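Two structures of MgGH51 from Meripilus giganteus compared at one contact. The protein acts as an alpha-L-arabinofuranosidase, probably hydrolysing terminal arabinofuranosyl residues from arabinose-bearing glycans with retention of configuration. Structure 1 is PDB 6ZPZ (chain A, 1.71 Å), residues Y397-Y402 and Y425-Y430; structure 2 is PDB 6ZPS (chain B, 1.79 Å), residues Y397-Y402 and Y425-Y430. One frame, after least-squares fit of the local backbone (RMSD 0.19 Å); residues are numbered along the deposited sequences.

Structure 1 (6ZPZ). With LX5 ([(1~{S},2~{S},3~{S},4~{S})-2-(hydroxymethyl)-3,4-bis(oxidanyl)cyclopentyl] hydrogen sulfate), chain C.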
loop_
_atom_site.group_PDB
_atom_site.type_symbol
_atom_site.label_atom_id
_atom_site.label_comp_id
_atom_site.label_asym_id
_atom_site.label_seq_id
_atom_site.Cartn_x
_atom_site.Cartn_y
_atom_site.Cartn_z
ATOM N N TYR A 397 -15.328 14.939 -2.465
ATOM C CA TYR A 397 -13.960 15.463 -2.446
ATOM C C TYR A 397 -13.061 14.567 -1.599
ATOM O O TYR A 397 -13.495 13.978 -0.595
ATOM C CB TYR A 397 -13.919 16.875 -1.880
ATOM C CG TYR A 397 -14.217 17.945 -2.898
ATOM C CD1 TYR A 397 -13.203 18.439 -3.718
ATOM C CD2 TYR A 397 -15.488 18.487 -3.023
ATOM C CE1 TYR A 397 -13.441 19.456 -4.624
ATOM C CE2 TYR A 397 -15.739 19.507 -3.928
ATOM C CZ TYR A 397 -14.708 19.996 -4.714
ATOM O OH TYR A 397 -14.954 21.016 -5.588
ATOM N N ASP A 398 -11.817 14.486 -2.051
ATOM C CA ASP A 398 -10.699 13.848 -1.330
ATOM C C ASP A 398 -9.963 14.980 -0.631
ATOM O O ASP A 398 -9.399 15.845 -1.311
ATOM C CB ASP A 398 -9.792 13.009 -2.231
ATOM C CG ASP A 398 -8.663 12.340 -1.486
ATOM O OD1 ASP A 398 -8.622 12.480 -0.261
ATOM O OD2 ASP A 398 -7.777 11.754 -2.151
ATOM N N VAL A 399 -9.978 14.943 0.684
ATOM C CA VAL A 399 -9.376 15.975 1.576
ATOM C C VAL A 399 -8.112 15.399 2.200
ATOM O O VAL A 399 -8.172 14.301 2.798
ATOM C CB VAL A 399 -10.365 16.446 2.663
ATOM C CG1 VAL A 399 -9.729 17.561 3.508
ATOM C CG2 VAL A 399 -11.690 16.894 2.059
ATOM N N HIS A 400 -7.012 16.109 2.011
ATOM C CA HIS A 400 -5.661 15.752 2.494
ATOM C C HIS A 400 -5.218 16.695 3.612
ATOM O O HIS A 400 -5.395 17.921 3.467
ATOM C CB HIS A 400 -4.679 15.793 1.323
ATOM C CG HIS A 400 -4.952 14.748 0.298
ATOM N ND1 HIS A 400 -4.083 14.506 -0.750
ATOM C CD2 HIS A 400 -5.953 13.847 0.175
ATOM C CE1 HIS A 400 -4.541 13.526 -1.484
ATOM N NE2 HIS A 400 -5.705 13.105 -0.951
ATOM N N VAL A 401 -4.584 16.144 4.645
ATOM C CA VAL A 401 -3.924 16.993 5.650
ATOM C C VAL A 401 -2.805 16.210 6.309
ATOM O O VAL A 401 -3.037 15.112 6.843
ATOM C CB VAL A 401 -4.912 17.599 6.662
ATOM C CG1 VAL A 401 -5.670 16.576 7.482
ATOM C CG2 VAL A 401 -4.199 18.588 7.574
ATOM N N TYR A 402 -1.630 16.790 6.210
ATOM C CA TYR A 402 -0.444 16.465 7.029
ATOM C C TYR A 402 -0.266 17.596 8.038
ATOM O O TYR A 402 -0.264 18.779 7.635
ATOM C CB TYR A 402 0.752 16.255 6.113
ATOM C CG TYR A 402 0.719 14.950 5.361
ATOM C CD1 TYR A 402 0.282 13.783 5.966
ATOM C CD2 TYR A 402 1.150 14.879 4.050
ATOM C CE1 TYR A 402 0.291 12.592 5.283
ATOM C CE2 TYR A 402 1.163 13.686 3.351
ATOM C CZ TYR A 402 0.704 12.540 3.971
ATOM O OH TYR A 402 0.753 11.340 3.336
ATOM N N TYR A 425 -17.244 13.233 1.788
ATOM C CA TYR A 425 -15.832 13.591 1.922
ATOM C C TYR A 425 -15.048 12.328 2.246
ATOM O O TYR A 425 -15.473 11.534 3.073
ATOM C CB TYR A 425 -15.687 14.735 2.922
ATOM C CG TYR A 425 -16.353 16.001 2.450
ATOM C CD1 TYR A 425 -15.684 16.887 1.620
ATOM C CD2 TYR A 425 -17.678 16.260 2.735
ATOM C CE1 TYR A 425 -16.290 18.046 1.172
ATOM C CE2 TYR A 425 -18.312 17.391 2.257
ATOM C CZ TYR A 425 -17.616 18.282 1.467
ATOM O OH TYR A 425 -18.247 19.397 1.018
ATOM N N PHE A 426 -13.935 12.201 1.553
ATOM C CA PHE A 426 -12.914 11.148 1.695
ATOM C C PHE A 426 -11.681 11.805 2.284
ATOM O O PHE A 426 -11.033 12.637 1.602
ATOM C CB PHE A 426 -12.637 10.519 0.331
ATOM C CG PHE A 426 -11.516 9.517 0.258
ATOM C CD1 PHE A 426 -11.133 8.759 1.358
ATOM C CD2 PHE A 426 -10.851 9.317 -0.944
ATOM C CE1 PHE A 426 -10.114 7.825 1.240
ATOM C CE2 PHE A 426 -9.853 8.373 -1.070
ATOM C CZ PHE A 426 -9.475 7.632 0.030
ATOM N N GLU A 427 -11.359 11.464 3.526
ATOM C CA GLU A 427 -10.101 11.951 4.110
ATOM C C GLU A 427 -9.006 11.004 3.629
ATOM O O GLU A 427 -8.624 10.127 4.388
ATOM C CB GLU A 427 -10.187 12.042 5.624
ATOM C CG GLU A 427 -9.074 12.900 6.194
ATOM C CD GLU A 427 -9.364 14.377 6.294
ATOM O OE1 GLU A 427 -10.513 14.762 6.080
ATOM O OE2 GLU A 427 -8.418 15.132 6.524
ATOM N N GLY A 428 -8.513 11.219 2.408
ATOM C CA GLY A 428 -7.843 10.172 1.627
ATOM C C GLY A 428 -6.361 10.116 1.921
ATOM O O GLY A 428 -5.711 9.122 1.522
ATOM N N GLU A 429 -5.847 11.138 2.595
ATOM C CA GLU A 429 -4.419 11.209 2.949
ATOM C C GLU A 429 -4.279 12.067 4.191
ATOM O O GLU A 429 -4.487 13.314 4.104
ATOM C CB GLU A 429 -3.666 11.817 1.776
ATOM C CG GLU A 429 -2.203 11.772 1.969
ATOM C CD GLU A 429 -1.522 12.659 0.976
ATOM O OE1 GLU A 429 -0.885 12.101 0.063
ATOM O OE2 GLU A 429 -1.614 13.910 1.131
ATOM N N TYR A 430 -4.012 11.444 5.333
ATOM C CA TYR A 430 -3.818 12.210 6.581
ATOM C C TYR A 430 -2.821 11.478 7.453
ATOM O O TYR A 430 -2.690 10.256 7.349
ATOM C CB TYR A 430 -5.161 12.504 7.257
ATOM C CG TYR A 430 -5.823 11.359 7.965
ATOM C CD1 TYR A 430 -6.600 10.451 7.273
ATOM C CD2 TYR A 430 -5.675 11.155 9.324
ATOM C CE1 TYR A 430 -7.266 9.424 7.911
ATOM C CE2 TYR A 430 -6.303 10.117 9.983
ATOM C CZ TYR A 430 -7.108 9.237 9.277
ATOM O OH TYR A 430 -7.736 8.208 9.910
HETATM C C1 LX5 C . 1.308 12.867 -0.432
HETATM C C2 LX5 C . -0.067 13.022 -1.036
HETATM C C6 LX5 C . 2.394 10.568 0.171
HETATM C C5 LX5 C . 1.870 11.522 -0.909
HETATM C C3 LX5 C . -0.156 12.124 -2.234
HETATM C C4 LX5 C . 0.782 10.990 -1.825
HETATM O O7 LX5 C . 1.351 10.093 1.030
HETATM O O8 LX5 C . 1.545 10.503 -2.930
HETATM O O9 LX5 C . -1.509 11.760 -2.553
HETATM O O10 LX5 C . 1.908 13.958 -1.122
HETATM S S11 LX5 C . 2.911 14.829 -0.446
HETATM O O12 LX5 C . 3.862 13.738 -0.252
HETATM O O13 LX5 C . 3.399 15.924 -1.281
HETATM O O14 LX5 C . 2.185 15.383 0.735
#

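Structure 2 (6ZPS). With GOL (glycerol), chain D.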
loop_
_atom_site.group_PDB
_atom_site.type_symbol
_atom_site.label_atom_id
_atom_site.label_comp_id
_atom_site.label_asym_id
_atom_site.label_seq_id
_atom_site.Cartn_x
_atom_site.Cartn_y
_atom_site.Cartn_z
ATOM N N TYR B 397 -15.543 14.772 -2.499
ATOM C CA TYR B 397 -14.206 15.390 -2.518
ATOM C C TYR B 397 -13.236 14.611 -1.642
ATOM O O TYR B 397 -13.669 14.078 -0.580
ATOM C CB TYR B 397 -14.244 16.834 -2.009
ATOM C CG TYR B 397 -14.644 17.889 -3.018
ATOM C CD1 TYR B 397 -13.731 18.414 -3.917
ATOM C CD2 TYR B 397 -15.918 18.451 -2.996
ATOM C CE1 TYR B 397 -14.078 19.414 -4.813
ATOM C CE2 TYR B 397 -16.290 19.442 -3.891
ATOM C CZ TYR B 397 -15.363 19.931 -4.805
ATOM O OH TYR B 397 -15.638 20.972 -5.693
ATOM N N ASP B 398 -11.973 14.591 -2.094
ATOM C CA ASP B 398 -10.810 13.976 -1.410
ATOM C C ASP B 398 -10.044 15.118 -0.732
ATOM O O ASP B 398 -9.646 16.099 -1.381
ATOM C CB ASP B 398 -9.985 13.103 -2.350
ATOM C CG ASP B 398 -8.836 12.411 -1.617
ATOM O OD1 ASP B 398 -8.780 12.516 -0.351
ATOM O OD2 ASP B 398 -7.929 11.915 -2.311
ATOM N N VAL B 399 -9.961 15.040 0.584
ATOM C CA VAL B 399 -9.294 16.049 1.451
ATOM C C VAL B 399 -8.034 15.424 2.053
ATOM O O VAL B 399 -8.148 14.295 2.577
ATOM C CB VAL B 399 -10.278 16.446 2.574
ATOM C CG1 VAL B 399 -9.666 17.543 3.463
ATOM C CG2 VAL B 399 -11.635 16.865 2.015
ATOM N N HIS B 400 -6.889 16.090 1.957
ATOM C CA HIS B 400 -5.594 15.581 2.497
ATOM C C HIS B 400 -5.157 16.506 3.624
ATOM O O HIS B 400 -5.259 17.732 3.435
ATOM C CB HIS B 400 -4.527 15.513 1.398
ATOM C CG HIS B 400 -4.875 14.592 0.268
ATOM N ND1 HIS B 400 -4.079 14.470 -0.877
ATOM C CD2 HIS B 400 -5.859 13.684 0.108
ATOM C CE1 HIS B 400 -4.598 13.568 -1.695
ATOM N NE2 HIS B 400 -5.683 13.058 -1.116
ATOM N N VAL B 401 -4.628 15.988 4.719
ATOM C CA VAL B 401 -3.960 16.923 5.671
ATOM C C VAL B 401 -2.760 16.239 6.343
ATOM O O VAL B 401 -2.925 15.174 6.904
ATOM C CB VAL B 401 -4.953 17.498 6.693
ATOM C CG1 VAL B 401 -5.622 16.444 7.531
ATOM C CG2 VAL B 401 -4.244 18.480 7.639
ATOM N N TYR B 402 -1.614 16.898 6.324
ATOM C CA TYR B 402 -0.406 16.555 7.097
ATOM C C TYR B 402 -0.156 17.698 8.072
ATOM O O TYR B 402 -0.039 18.840 7.640
ATOM C CB TYR B 402 0.791 16.361 6.181
ATOM C CG TYR B 402 0.602 15.207 5.239
ATOM C CD1 TYR B 402 0.667 13.913 5.688
ATOM C CD2 TYR B 402 0.270 15.410 3.907
ATOM C CE1 TYR B 402 0.485 12.835 4.844
ATOM C CE2 TYR B 402 0.079 14.325 3.045
ATOM C CZ TYR B 402 0.186 13.036 3.516
ATOM O OH TYR B 402 -0.025 11.967 2.667
ATOM N N TYR B 425 -17.315 13.158 1.837
ATOM C CA TYR B 425 -15.908 13.563 1.928
ATOM C C TYR B 425 -15.059 12.328 2.248
ATOM O O TYR B 425 -15.412 11.517 3.103
ATOM C CB TYR B 425 -15.774 14.699 2.932
ATOM C CG TYR B 425 -16.475 15.960 2.523
ATOM C CD1 TYR B 425 -15.888 16.862 1.675
ATOM C CD2 TYR B 425 -17.798 16.167 2.887
ATOM C CE1 TYR B 425 -16.557 18.004 1.280
ATOM C CE2 TYR B 425 -18.501 17.276 2.438
ATOM C CZ TYR B 425 -17.880 18.193 1.628
ATOM O OH TYR B 425 -18.550 19.289 1.215
ATOM N N PHE B 426 -13.947 12.262 1.545
ATOM C CA PHE B 426 -12.921 11.207 1.644
ATOM C C PHE B 426 -11.681 11.859 2.233
ATOM O O PHE B 426 -11.148 12.764 1.616
ATOM C CB PHE B 426 -12.668 10.665 0.241
ATOM C CG PHE B 426 -11.591 9.616 0.149
ATOM C CD1 PHE B 426 -11.236 8.832 1.224
ATOM C CD2 PHE B 426 -10.955 9.415 -1.077
ATOM C CE1 PHE B 426 -10.267 7.854 1.066
ATOM C CE2 PHE B 426 -9.983 8.442 -1.227
ATOM C CZ PHE B 426 -9.649 7.657 -0.154
ATOM N N GLU B 427 -11.284 11.461 3.447
ATOM C CA GLU B 427 -10.007 11.914 4.037
ATOM C C GLU B 427 -8.949 10.971 3.470
ATOM O O GLU B 427 -8.541 10.045 4.221
ATOM C CB GLU B 427 -10.097 11.951 5.573
ATOM C CG GLU B 427 -9.029 12.825 6.156
ATOM C CD GLU B 427 -9.368 14.320 6.244
ATOM O OE1 GLU B 427 -10.513 14.720 5.981
ATOM O OE2 GLU B 427 -8.474 15.080 6.586
ATOM N N GLY B 428 -8.525 11.190 2.228
ATOM C CA GLY B 428 -7.757 10.165 1.502
ATOM C C GLY B 428 -6.300 10.087 1.941
ATOM O O GLY B 428 -5.637 9.071 1.611
ATOM N N GLU B 429 -5.785 11.132 2.601
ATOM C CA GLU B 429 -4.413 11.112 3.167
ATOM C C GLU B 429 -4.449 11.965 4.431
ATOM O O GLU B 429 -4.817 13.147 4.371
ATOM C CB GLU B 429 -3.364 11.718 2.233
ATOM C CG GLU B 429 -3.135 10.950 0.962
ATOM C CD GLU B 429 -2.229 11.624 -0.068
ATOM O OE1 GLU B 429 -1.252 12.348 0.366
ATOM O OE2 GLU B 429 -2.456 11.410 -1.331
ATOM N N TYR B 430 -4.014 11.409 5.538
ATOM C CA TYR B 430 -3.735 12.220 6.737
ATOM C C TYR B 430 -2.627 11.547 7.537
ATOM O O TYR B 430 -2.469 10.298 7.536
ATOM C CB TYR B 430 -5.011 12.488 7.524
ATOM C CG TYR B 430 -5.634 11.305 8.211
ATOM C CD1 TYR B 430 -6.451 10.429 7.517
ATOM C CD2 TYR B 430 -5.421 11.060 9.559
ATOM C CE1 TYR B 430 -7.028 9.335 8.135
ATOM C CE2 TYR B 430 -5.969 9.966 10.201
ATOM C CZ TYR B 430 -6.798 9.107 9.486
ATOM O OH TYR B 430 -7.371 8.010 10.051
HETATM C C1 GOL D . 3.501 13.048 -0.421
HETATM O O1 GOL D . 3.172 14.412 -0.652
HETATM C C2 GOL D . 2.378 12.357 0.320
HETATM O O2 GOL D . 1.257 12.293 -0.572
HETATM C C3 GOL D . 2.765 10.976 0.832
HETATM O O3 GOL D . 1.643 10.238 1.332
#

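Structure 1 (6ZPZ)
Glu-429 reaches past His-400 towards Tyr-402 because its CG stands anti to the backbone N (chi1 -173°), the chain extended beyond; Tyr-402 has CG beside its N (chi1 -74°). Glu-429 CB lies 3.4 Å from the His-400 ring centroid, over the face, a CH-pi contact, with carboxylate and ring planes 43° apart. Glu-429 OE2 is 3.2 Å from His-400 ND1, close but no hydrogen bond; ND1 is held by Glu-351. Glu-429 OE1 is covalently bonded to LX5 C2 (1.7 Å), as expected of a trapped nucleophile. Tyr-402 OH hydrogen-bonds LX5 O7 at 2.7 Å. Val-401 N donates to Glu-429 O (2.9 Å), and Val-401 CG1 meets Glu-427 OE2 at 3.2 Å, Glu-427 OE1 being hydrogen-bonded to Tyr-415. Parallel strands 396-403 and 424-432, linked through helix 405-410, belong to the family's (beta/alpha)8 barrel.

Structure 2 (6ZPS)
With CG beside the backbone N (chi1 -66°), Glu-429 rises along His-400, its chain extended beyond CG; Tyr-402 also carries CG beside its N (chi1 -63°). Glu-429 CG stands 3.8 Å from the His-400 ring centroid, over the face, a CH-pi contact, with carboxylate and ring planes 25° apart. Glu-429 OE2 is 3.5 Å from His-400 ND1, close but no hydrogen bond, and is salt-bridged to Arg-226; ND1 is held by Glu-351. A glycerol, probably from the crystallisation liquor, hydrogen-bonds Glu-429 OE1 through O2 and Tyr-402 OH through O3, each at 2.7 Å. Val-401 N donates to Glu-429 O (2.9 Å), and Val-401 CG1 meets Glu-427 OE2 at 3.3 Å, Glu-427 OE1 being hydrogen-bonded to Tyr-415. Carboxylate and tyrosine hydroxyl together are consistent with an arabinofuranosidase active site.

What differs
Glu-429(A), lying against His-400(A), turns about chi1 from -173° to -66° in Glu-429(B). The CD atoms end 1.6 Å apart after superposition, and the places of Glu-429(A) CD and OE2 are left. The frame round this turn is fixed: the CA atoms coincide within the error, and the side chains of His-400(A) and Asp-398(A) keep their places. The bond from Val-401(A) N to Glu-429(A) O likewise has its counterpart in Val-401(B) N to Glu-429(B) O. His-400(A) and His-400(B) both stay neighbours of the carboxylate, with OE2 to ND1 at 3.2 Å from Glu-429(A) to His-400(A) and 3.5 Å from Glu-429(B) to His-400(B).

The turn goes with the loss of a covalent link, since Glu-429(A) OE1 is bonded to C2 of LX5 at 1.7 Å and LX5 is in structure 1 alone; in structure 2 a glycerol takes up part of that place. Such a link would plausibly hold Glu-429(A) in its rotamer, though two crystals cannot settle the cause. With LX5 goes also its O7, the partner of Tyr-402(A) OH at 2.7 Å.

Tyr-402 OH keeps 3.5 Å to Glu-429 CD in both, Tyr-402(A) to Glu-429(A) and Tyr-402(B) to Glu-429(B). Yet Tyr-402(B) is shifted within the same rotamer, which may accompany the turn of the glutamate, and the OH atoms stand 1.2 Å apart after superposition.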